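Local coordinates for DUF115 domain-containing protein (Magnetospirillum magneticum AMB-1, PDB 5MU5) that is probably a glycosyltransferase of the Maf family that attaches sugars to flagellin and takes part in forming the bacterial flagellum, at residues Asn255-Arg260 / Asn646-Glu651; Arg356-Asp359 / Val365-Phe368; Ala251-Met256 / Asp539-Glu544. All coordinates share one frame; numbering follows the deposited sequence.

The three contacts form one cluster around the C-terminal part of helix 242-257, an example of a single helix end serving several distant pieces of a chain. Contacts 1 and 3 share N255 and M256, and their centres lie about 9 Å apart. They are tied by E648 OE2, which lies 2.7 Å from Y253 OH, a probable hydrogen bond. Contact 2 has its centre about 12 Å from that of contact 1 and about 14 Å from that of contact 3. It joins both through N255, whose OD1 is 3.0 Å from Y366 OH. Segment 539-544 meets the helix through Y253, 646-651 through R257, Y253 and K254, and 356-359 and 365-368 through N255, with F368 also packing on M256.

Contact 1. Residues Asn255-Arg260 / Asn646-Glu651; sequences NMRDGR and NIEAFE
R257 and E648 are brought together by two differently shaped side chains. R257 leaves the helix with CG anti to its backbone nitrogen and then bends at CB-CG (chi2 71°), which turns NE toward the other segment. E648 starts out in roughly the same way, but beyond CG the chain runs out straight, carrying the carboxylate across to the arginine.

The result is a one-point salt bridge: R257 NE donates to E648 OE2 at 3.1 Å. The N-H...O angle of 143° makes the bond somewhat bent, although OE2 lies near the guanidinium plane, at its edge. The guanidinium and carboxylate planes are 32° apart, and the pairing rests on NE and OE2 alone. The aliphatic part of the arginine follows closely behind, with R257 CD 3.6 Å from the same E648 OE2. That oxygen is also hydrogen-bonded to Y253 OH, its stronger partner, so the glutamate is fixed by two groups.

E648 sits in the loop between helix 618-646 and helix 653-661, and its backbone oxygen accepts a bond from K254. R257, in the last turn of helix 242-257, also lies against E534, F537 and H538 of helix 534-541, so this surface bridge spans the C-terminal helical bundle and the MptE-like region.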
loop_
_atom_site.group_PDB
_atom_site.type_symbol
_atom_site.label_atom_id
_atom_site.label_comp_id
_atom_site.label_asym_id
_atom_site.label_seq_id
_atom_site.Cartn_x
_atom_site.Cartn_y
_atom_site.Cartn_z
ATOM N N ASN A 255 -23.238 10.407 4.156
ATOM C CA ASN A 255 -23.385 10.776 2.764
ATOM C C ASN A 255 -24.477 9.994 2.045
ATOM O O ASN A 255 -25.095 10.510 1.134
ATOM C CB ASN A 255 -22.065 10.574 2.027
ATOM C CG ASN A 255 -21.096 11.711 2.249
ATOM O OD1 ASN A 255 -21.515 12.845 2.466
ATOM N ND2 ASN A 255 -19.792 11.422 2.174
ATOM N N MET A 256 -24.706 8.753 2.447
ATOM C CA MET A 256 -25.630 7.893 1.725
ATOM C C MET A 256 -26.969 7.657 2.375
ATOM O O MET A 256 -27.863 7.151 1.719
ATOM C CB MET A 256 -24.963 6.554 1.504
ATOM C CG MET A 256 -23.843 6.634 0.494
ATOM S SD MET A 256 -22.987 5.079 0.505
ATOM C CE MET A 256 -24.257 3.990 -0.174
ATOM N N ARG A 257 -27.076 8.000 3.653
ATOM C CA ARG A 257 -28.266 7.793 4.457
ATOM C C ARG A 257 -29.510 8.416 3.829
ATOM O O ARG A 257 -30.484 7.722 3.580
ATOM C CB ARG A 257 -28.053 8.419 5.846
ATOM C CG ARG A 257 -29.194 8.219 6.836
ATOM C CD ARG A 257 -29.247 6.770 7.278
ATOM N NE ARG A 257 -30.435 6.470 8.050
ATOM C CZ ARG A 257 -31.623 6.169 7.529
ATOM N NH1 ARG A 257 -31.811 6.139 6.212
ATOM N NH2 ARG A 257 -32.636 5.904 8.341
ATOM N N ASP A 258 -29.436 9.725 3.584
ATOM C CA ASP A 258 -30.567 10.563 3.179
ATOM C C ASP A 258 -30.323 11.264 1.864
ATOM O O ASP A 258 -29.232 11.229 1.310
ATOM C CB ASP A 258 -30.735 11.728 4.170
ATOM C CG ASP A 258 -30.926 11.286 5.594
ATOM O OD1 ASP A 258 -32.067 10.942 5.975
ATOM O OD2 ASP A 258 -29.937 11.341 6.354
ATOM N N GLY A 259 -31.366 11.945 1.405
ATOM C CA GLY A 259 -31.284 12.900 0.310
ATOM C C GLY A 259 -30.846 12.442 -1.059
ATOM O O GLY A 259 -30.489 11.276 -1.305
ATOM N N ARG A 260 -30.879 13.406 -1.960
ATOM C CA ARG A 260 -30.488 13.163 -3.316
ATOM C C ARG A 260 -28.963 13.063 -3.412
ATOM O O ARG A 260 -28.220 13.842 -2.818
ATOM C CB ARG A 260 -31.008 14.266 -4.252
ATOM C CG ARG A 260 -32.513 14.255 -4.496
ATOM C CD ARG A 260 -32.895 15.094 -5.719
ATOM N NE ARG A 260 -32.585 16.519 -5.546
ATOM C CZ ARG A 260 -33.381 17.416 -4.958
ATOM N NH1 ARG A 260 -34.566 17.066 -4.461
ATOM N NH2 ARG A 260 -32.986 18.680 -4.860
ATOM N N ASN A 646 -23.715 5.520 18.061
ATOM C CA ASN A 646 -23.835 6.961 17.850
ATOM C C ASN A 646 -23.405 7.475 16.487
ATOM O O ASN A 646 -23.233 8.693 16.309
ATOM C CB ASN A 646 -22.968 7.671 18.889
ATOM C CG ASN A 646 -23.416 7.396 20.293
ATOM O OD1 ASN A 646 -22.619 7.017 21.143
ATOM N ND2 ASN A 646 -24.700 7.555 20.539
ATOM N N ILE A 647 -23.230 6.562 15.533
ATOM C CA ILE A 647 -22.693 6.916 14.218
ATOM C C ILE A 647 -23.473 8.068 13.546
ATOM O O ILE A 647 -22.874 8.960 12.932
ATOM C CB ILE A 647 -22.553 5.662 13.313
ATOM C CG1 ILE A 647 -21.777 6.012 12.045
ATOM C CG2 ILE A 647 -23.905 5.051 12.976
ATOM C CD1 ILE A 647 -21.258 4.804 11.292
ATOM N N GLU A 648 -24.793 8.074 13.726
ATOM C CA GLU A 648 -25.674 9.067 13.116
ATOM C C GLU A 648 -25.628 10.410 13.856
ATOM O O GLU A 648 -25.752 11.481 13.248
ATOM C CB GLU A 648 -27.114 8.519 13.111
ATOM C CG GLU A 648 -28.033 9.104 12.047
ATOM C CD GLU A 648 -29.258 8.229 11.802
ATOM O OE1 GLU A 648 -30.163 8.204 12.659
ATOM O OE2 GLU A 648 -29.321 7.555 10.752
ATOM N N ALA A 649 -25.430 10.351 15.167
ATOM C CA ALA A 649 -25.531 11.537 16.014
ATOM C C ALA A 649 -24.299 12.442 16.016
ATOM O O ALA A 649 -24.406 13.613 16.362
ATOM C CB ALA A 649 -25.885 11.131 17.435
ATOM N N PHE A 650 -23.129 11.932 15.645
ATOM C CA PHE A 650 -21.940 12.801 15.598
ATOM C C PHE A 650 -22.210 13.961 14.646
ATOM O O PHE A 650 -22.585 13.736 13.507
ATOM C CB PHE A 650 -20.686 12.051 15.132
ATOM C CG PHE A 650 -20.274 10.928 16.036
ATOM C CD1 PHE A 650 -19.801 11.192 17.319
ATOM C CD2 PHE A 650 -20.337 9.606 15.598
ATOM C CE1 PHE A 650 -19.412 10.154 18.158
ATOM C CE2 PHE A 650 -19.945 8.565 16.431
ATOM C CZ PHE A 650 -19.489 8.840 17.711
ATOM N N GLU A 651 -22.042 15.192 15.118
ATOM C CA GLU A 651 -22.274 16.378 14.285
ATOM C C GLU A 651 -21.205 16.581 13.210
ATOM O O GLU A 651 -21.482 17.188 12.179
ATOM C CB GLU A 651 -22.365 17.624 15.162
ATOM C CG GLU A 651 -23.598 17.639 16.054
ATOM C CD GLU A 651 -23.523 18.659 17.186
ATOM O OE1 GLU A 651 -22.425 19.192 17.462
ATOM O OE2 GLU A 651 -24.571 18.915 17.820
#

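Contact 2. Residues Arg356-Asp359 / Val365-Phe368; sequences RVRD and VYYF
R358 and Y366 meet through one polar interaction, set within a small amount of packing. The polar part is a weak hydrogen bond from R358 NH1 to Y366 OH, 3.1 Å long. Its N-H...O angle of 134° is far from straight. The nitrogen approaches the tyrosine at the edge of the ring, close to its plane, rather than over a face, so this is not a cation-pi arrangement. The guanidinium and ring planes are turned 65° against each other, and the two side chains cross at about a right angle.

The main partner of NH1 is the backbone oxygen of N255, though that separation is modelled too short for its geometry to be trusted. N255 also meets the tyrosine, its side-chain oxygen lying beside the hydroxyl. One asparagine thus stands next to both ends of the pair, which makes the arginine-tyrosine bond one side of a three-residue polar group.

Packing beside the bond is modest. R358 NH1 also lies 3.6 Å from Y366 CE2 at the ring edge, and R358 CD is 3.9 Å from Y366 OH. The arginine is trans about CA-CB (chi1 -172°) and bends at chi2 and chi3, which swings NH1 to the tyrosine hydroxyl.

Backbone bonds fix the strand side: Y366 pairs with S262 and L264, while V365 and Y367 pair with strand 346-350. Segment 356-359 lies in the connection between parallel strands 346-350 and 363-367, and Y366 is on the second of them. The arginine thus ties a connection between adjacent parallel strands to the strand that follows, within the mainly parallel alpha/beta sheet of the MptE-like region.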
loop_
_atom_site.group_PDB
_atom_site.type_symbol
_atom_site.label_atom_id
_atom_site.label_comp_id
_atom_site.label_asym_id
_atom_site.label_seq_id
_atom_site.Cartn_x
_atom_site.Cartn_y
_atom_site.Cartn_z
ATOM N N ARG A 356 -21.083 17.520 5.019
ATOM C CA ARG A 356 -21.544 18.909 4.825
ATOM C C ARG A 356 -21.215 19.470 3.448
ATOM O O ARG A 356 -21.682 20.546 3.090
ATOM C CB ARG A 356 -20.928 19.831 5.885
ATOM C CG ARG A 356 -21.368 19.508 7.300
ATOM C CD ARG A 356 -20.540 20.268 8.302
ATOM N NE ARG A 356 -19.185 19.742 8.380
ATOM C CZ ARG A 356 -18.267 20.142 9.259
ATOM N NH1 ARG A 356 -18.531 21.101 10.132
ATOM N NH2 ARG A 356 -17.077 19.590 9.266
ATOM N N VAL A 357 -20.391 18.758 2.689
ATOM C CA VAL A 357 -20.034 19.197 1.344
ATOM C C VAL A 357 -21.271 19.244 0.457
ATOM O O VAL A 357 -21.373 20.095 -0.412
ATOM C CB VAL A 357 -18.964 18.272 0.711
ATOM C CG1 VAL A 357 -18.709 18.641 -0.733
ATOM C CG2 VAL A 357 -17.658 18.367 1.482
ATOM N N ARG A 358 -22.206 18.329 0.703
ATOM C CA ARG A 358 -23.437 18.232 -0.062
ATOM C C ARG A 358 -24.200 19.550 -0.091
ATOM O O ARG A 358 -24.612 19.999 -1.168
ATOM C CB ARG A 358 -24.335 17.115 0.486
ATOM C CG ARG A 358 -25.544 16.855 -0.405
ATOM C CD ARG A 358 -25.754 15.374 -0.650
ATOM N NE ARG A 358 -26.596 14.751 0.364
ATOM C CZ ARG A 358 -26.434 13.518 0.836
ATOM N NH1 ARG A 358 -25.411 12.764 0.431
ATOM N NH2 ARG A 358 -27.277 13.054 1.755
ATOM N N ASP A 359 -24.355 20.162 1.087
ATOM C CA ASP A 359 -25.058 21.445 1.254
ATOM C C ASP A 359 -24.564 22.561 0.334
ATOM O O ASP A 359 -25.327 23.425 -0.039
ATOM C CB ASP A 359 -24.901 21.980 2.682
ATOM C CG ASP A 359 -25.341 20.995 3.757
ATOM O OD1 ASP A 359 -26.150 20.085 3.471
ATOM O OD2 ASP A 359 -24.865 21.153 4.908
ATOM N N VAL A 365 -22.458 13.744 -6.790
ATOM C CA VAL A 365 -22.190 12.404 -7.264
ATOM C C VAL A 365 -20.992 11.829 -6.496
ATOM O O VAL A 365 -19.963 12.496 -6.343
ATOM C CB VAL A 365 -21.827 12.390 -8.748
ATOM C CG1 VAL A 365 -21.626 10.958 -9.211
ATOM C CG2 VAL A 365 -22.914 13.070 -9.570
ATOM N N TYR A 366 -21.135 10.594 -6.021
ATOM C CA TYR A 366 -20.097 9.926 -5.274
ATOM C C TYR A 366 -19.485 8.776 -6.062
ATOM O O TYR A 366 -20.171 8.095 -6.792
ATOM C CB TYR A 366 -20.648 9.331 -3.971
ATOM C CG TYR A 366 -21.119 10.354 -2.999
ATOM C CD1 TYR A 366 -20.242 11.261 -2.454
ATOM C CD2 TYR A 366 -22.462 10.422 -2.634
ATOM C CE1 TYR A 366 -20.678 12.209 -1.569
ATOM C CE2 TYR A 366 -22.916 11.376 -1.761
ATOM C CZ TYR A 366 -22.021 12.256 -1.225
ATOM O OH TYR A 366 -22.471 13.203 -0.357
ATOM N N TYR A 367 -18.192 8.550 -5.883
ATOM C CA TYR A 367 -17.581 7.310 -6.333
ATOM C C TYR A 367 -17.073 6.640 -5.051
ATOM O O TYR A 367 -16.917 7.293 -4.006
ATOM C CB TYR A 367 -16.470 7.561 -7.333
ATOM C CG TYR A 367 -15.207 8.105 -6.727
ATOM C CD1 TYR A 367 -15.031 9.449 -6.540
ATOM C CD2 TYR A 367 -14.192 7.249 -6.326
ATOM C CE1 TYR A 367 -13.861 9.942 -5.959
ATOM C CE2 TYR A 367 -13.029 7.725 -5.761
ATOM C CZ TYR A 367 -12.870 9.067 -5.573
ATOM O OH TYR A 367 -11.691 9.515 -5.024
ATOM N N PHE A 368 -16.848 5.341 -5.122
ATOM C CA PHE A 368 -16.422 4.592 -3.958
ATOM C C PHE A 368 -14.930 4.392 -3.943
ATOM O O PHE A 368 -14.350 3.760 -4.821
ATOM C CB PHE A 368 -17.208 3.290 -3.837
ATOM C CG PHE A 368 -18.608 3.540 -3.469
ATOM C CD1 PHE A 368 -19.531 3.839 -4.437
ATOM C CD2 PHE A 368 -18.971 3.629 -2.138
ATOM C CE1 PHE A 368 -20.818 4.165 -4.093
ATOM C CE2 PHE A 368 -20.270 3.926 -1.779
ATOM C CZ PHE A 368 -21.195 4.199 -2.762
#

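Contact 3. Residues Ala251-Met256 / Asp539-Glu544; sequences ASYKNM and DRWDRE
Y253 and W541 carry this contact, and the residues around the indole hold one another before and after it. At the start, D539 OD2 receives weak bonds from the guanidinium of R540, the shorter from R540 NE at 3.2 Å, in a salt bridge between sequence neighbours. R540 NH1 turns to another partner, the backbone oxygen of S379.

W541 comes next and turns its indole toward the helix. With chi1 near 180° in both aromatic residues (175° in Y253), the rings extend across the gap between the two helices. They form a T-shaped pair in which the tyrosine edge points at one face of the indole. The ring planes stand at 83°, and the Y253 ring centre is 4.9 Å from that of the six-membered ring. Y253 CD2 reaches W541 CZ3 at 3.8 Å, while Y253 CE2 sits 3.7 Å above the plane of the W541 ring, over its centre.

Further on, R543 turns back: its NH1 donates to R540 O at 2.8 Å, and its guanidinium lies face to face with that of R540. Backbone oxygens of A376 and L377 also bond to R543, which may ease the closeness of the two charges. At the end of the segment, E544 OE2 is hydrogen-bonded to S549 OG of helix 546-564.

The aromatic pair thus joins helix 242-257 to helix 534-541. I647 packs on Y253 from the loop after helix 618-646, and L377 of helix 373-378 touches the indole.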
loop_
_atom_site.group_PDB
_atom_site.type_symbol
_atom_site.label_atom_id
_atom_site.label_comp_id
_atom_site.label_asym_id
_atom_site.label_seq_id
_atom_site.Cartn_x
_atom_site.Cartn_y
_atom_site.Cartn_z
ATOM N N ALA A 251 -18.491 9.207 7.578
ATOM C CA ALA A 251 -18.689 10.092 6.429
ATOM C C ALA A 251 -19.576 9.405 5.400
ATOM O O ALA A 251 -20.576 9.954 4.971
ATOM C CB ALA A 251 -17.345 10.477 5.797
ATOM N N SER A 252 -19.209 8.186 5.032
ATOM C CA SER A 252 -19.932 7.448 4.006
ATOM C C SER A 252 -21.360 7.168 4.441
ATOM O O SER A 252 -22.280 7.305 3.649
ATOM C CB SER A 252 -19.206 6.150 3.668
ATOM O OG SER A 252 -19.800 5.536 2.532
ATOM N N TYR A 253 -21.526 6.789 5.700
ATOM C CA TYR A 253 -22.838 6.527 6.265
ATOM C C TYR A 253 -23.710 7.767 6.076
ATOM O O TYR A 253 -24.791 7.679 5.525
ATOM C CB TYR A 253 -22.714 6.190 7.752
ATOM C CG TYR A 253 -24.017 5.999 8.499
ATOM C CD1 TYR A 253 -24.822 7.089 8.827
ATOM C CD2 TYR A 253 -24.423 4.732 8.921
ATOM C CE1 TYR A 253 -26.002 6.918 9.516
ATOM C CE2 TYR A 253 -25.600 4.560 9.613
ATOM C CZ TYR A 253 -26.382 5.663 9.901
ATOM O OH TYR A 253 -27.546 5.514 10.605
ATOM N N LYS A 254 -23.214 8.923 6.505
ATOM C CA LYS A 254 -23.997 10.159 6.439
ATOM C C LYS A 254 -24.222 10.610 5.015
ATOM O O LYS A 254 -25.255 11.148 4.706
ATOM C CB LYS A 254 -23.306 11.284 7.189
ATOM C CG LYS A 254 -23.068 10.995 8.649
ATOM C CD LYS A 254 -24.341 10.890 9.436
ATOM C CE LYS A 254 -24.967 12.256 9.594
ATOM N NZ LYS A 254 -26.161 12.160 10.461
ATOM N N ASN A 255 -23.238 10.407 4.156
ATOM C CA ASN A 255 -23.385 10.776 2.764
ATOM C C ASN A 255 -24.477 9.994 2.045
ATOM O O ASN A 255 -25.095 10.510 1.134
ATOM C CB ASN A 255 -22.065 10.574 2.027
ATOM C CG ASN A 255 -21.096 11.711 2.249
ATOM O OD1 ASN A 255 -21.515 12.845 2.466
ATOM N ND2 ASN A 255 -19.792 11.422 2.174
ATOM N N MET A 256 -24.706 8.753 2.447
ATOM C CA MET A 256 -25.630 7.893 1.725
ATOM C C MET A 256 -26.969 7.657 2.375
ATOM O O MET A 256 -27.863 7.151 1.719
ATOM C CB MET A 256 -24.963 6.554 1.504
ATOM C CG MET A 256 -23.843 6.634 0.494
ATOM S SD MET A 256 -22.987 5.079 0.505
ATOM C CE MET A 256 -24.257 3.990 -0.174
ATOM N N ASP A 539 -29.821 -1.582 1.877
ATOM C CA ASP A 539 -29.258 -2.775 1.277
ATOM C C ASP A 539 -27.852 -3.020 1.817
ATOM O O ASP A 539 -27.542 -4.126 2.259
ATOM C CB ASP A 539 -29.206 -2.634 -0.242
ATOM C CG ASP A 539 -28.593 -3.841 -0.907
ATOM O OD1 ASP A 539 -29.157 -4.951 -0.773
ATOM O OD2 ASP A 539 -27.542 -3.678 -1.554
ATOM N N ARG A 540 -27.009 -1.984 1.800
ATOM C CA ARG A 540 -25.640 -2.100 2.306
ATOM C C ARG A 540 -25.575 -2.213 3.840
ATOM O O ARG A 540 -25.015 -3.165 4.359
ATOM C CB ARG A 540 -24.781 -0.924 1.822
ATOM C CG ARG A 540 -24.649 -0.763 0.299
ATOM C CD ARG A 540 -23.818 -1.868 -0.344
ATOM N NE ARG A 540 -24.559 -3.122 -0.407
ATOM C CZ ARG A 540 -24.035 -4.308 -0.700
ATOM N NH1 ARG A 540 -22.741 -4.436 -0.977
ATOM N NH2 ARG A 540 -24.826 -5.376 -0.715
ATOM N N TRP A 541 -26.160 -1.265 4.561
ATOM C CA TRP A 541 -26.075 -1.235 6.032
ATOM C C TRP A 541 -26.675 -2.423 6.795
ATOM O O TRP A 541 -26.042 -2.952 7.712
ATOM C CB TRP A 541 -26.730 0.029 6.559
ATOM C CG TRP A 541 -26.501 0.268 8.003
ATOM C CD1 TRP A 541 -27.420 0.194 8.995
ATOM C CD2 TRP A 541 -25.266 0.641 8.623
ATOM N NE1 TRP A 541 -26.841 0.508 10.207
ATOM C CE2 TRP A 541 -25.518 0.784 10.003
ATOM C CE3 TRP A 541 -23.982 0.895 8.142
ATOM C CZ2 TRP A 541 -24.533 1.142 10.910
ATOM C CZ3 TRP A 541 -23.003 1.261 9.036
ATOM C CH2 TRP A 541 -23.284 1.381 10.413
ATOM N N ASP A 542 -27.879 -2.838 6.410
ATOM C CA ASP A 542 -28.642 -3.850 7.146
ATOM C C ASP A 542 -28.207 -5.300 6.925
ATOM O O ASP A 542 -28.732 -6.191 7.588
ATOM C CB ASP A 542 -30.147 -3.765 6.796
ATOM C CG ASP A 542 -30.764 -2.417 7.130
ATOM O OD1 ASP A 542 -30.243 -1.713 8.022
ATOM O OD2 ASP A 542 -31.786 -2.060 6.507
ATOM N N ARG A 543 -27.267 -5.553 6.022
ATOM C CA ARG A 543 -26.930 -6.934 5.665
ATOM C C ARG A 543 -26.031 -7.668 6.664
ATOM O O ARG A 543 -25.781 -8.871 6.513
ATOM C CB ARG A 543 -26.312 -6.976 4.278
ATOM C CG ARG A 543 -24.856 -6.545 4.204
ATOM C CD ARG A 543 -24.425 -6.544 2.759
ATOM N NE ARG A 543 -22.977 -6.461 2.558
ATOM C CZ ARG A 543 -22.247 -5.348 2.637
ATOM N NH1 ARG A 543 -22.778 -4.183 2.991
ATOM N NH2 ARG A 543 -20.962 -5.414 2.380
ATOM N N GLU A 544 -25.541 -6.950 7.669
ATOM C CA GLU A 544 -24.709 -7.548 8.704
ATOM C C GLU A 544 -24.698 -6.684 9.967
ATOM O O GLU A 544 -24.817 -5.456 9.894
ATOM C CB GLU A 544 -23.290 -7.721 8.183
ATOM C CG GLU A 544 -22.429 -8.655 9.021
ATOM C CD GLU A 544 -21.047 -8.864 8.431
ATOM O OE1 GLU A 544 -20.923 -8.967 7.188
ATOM O OE2 GLU A 544 -20.077 -8.928 9.214
#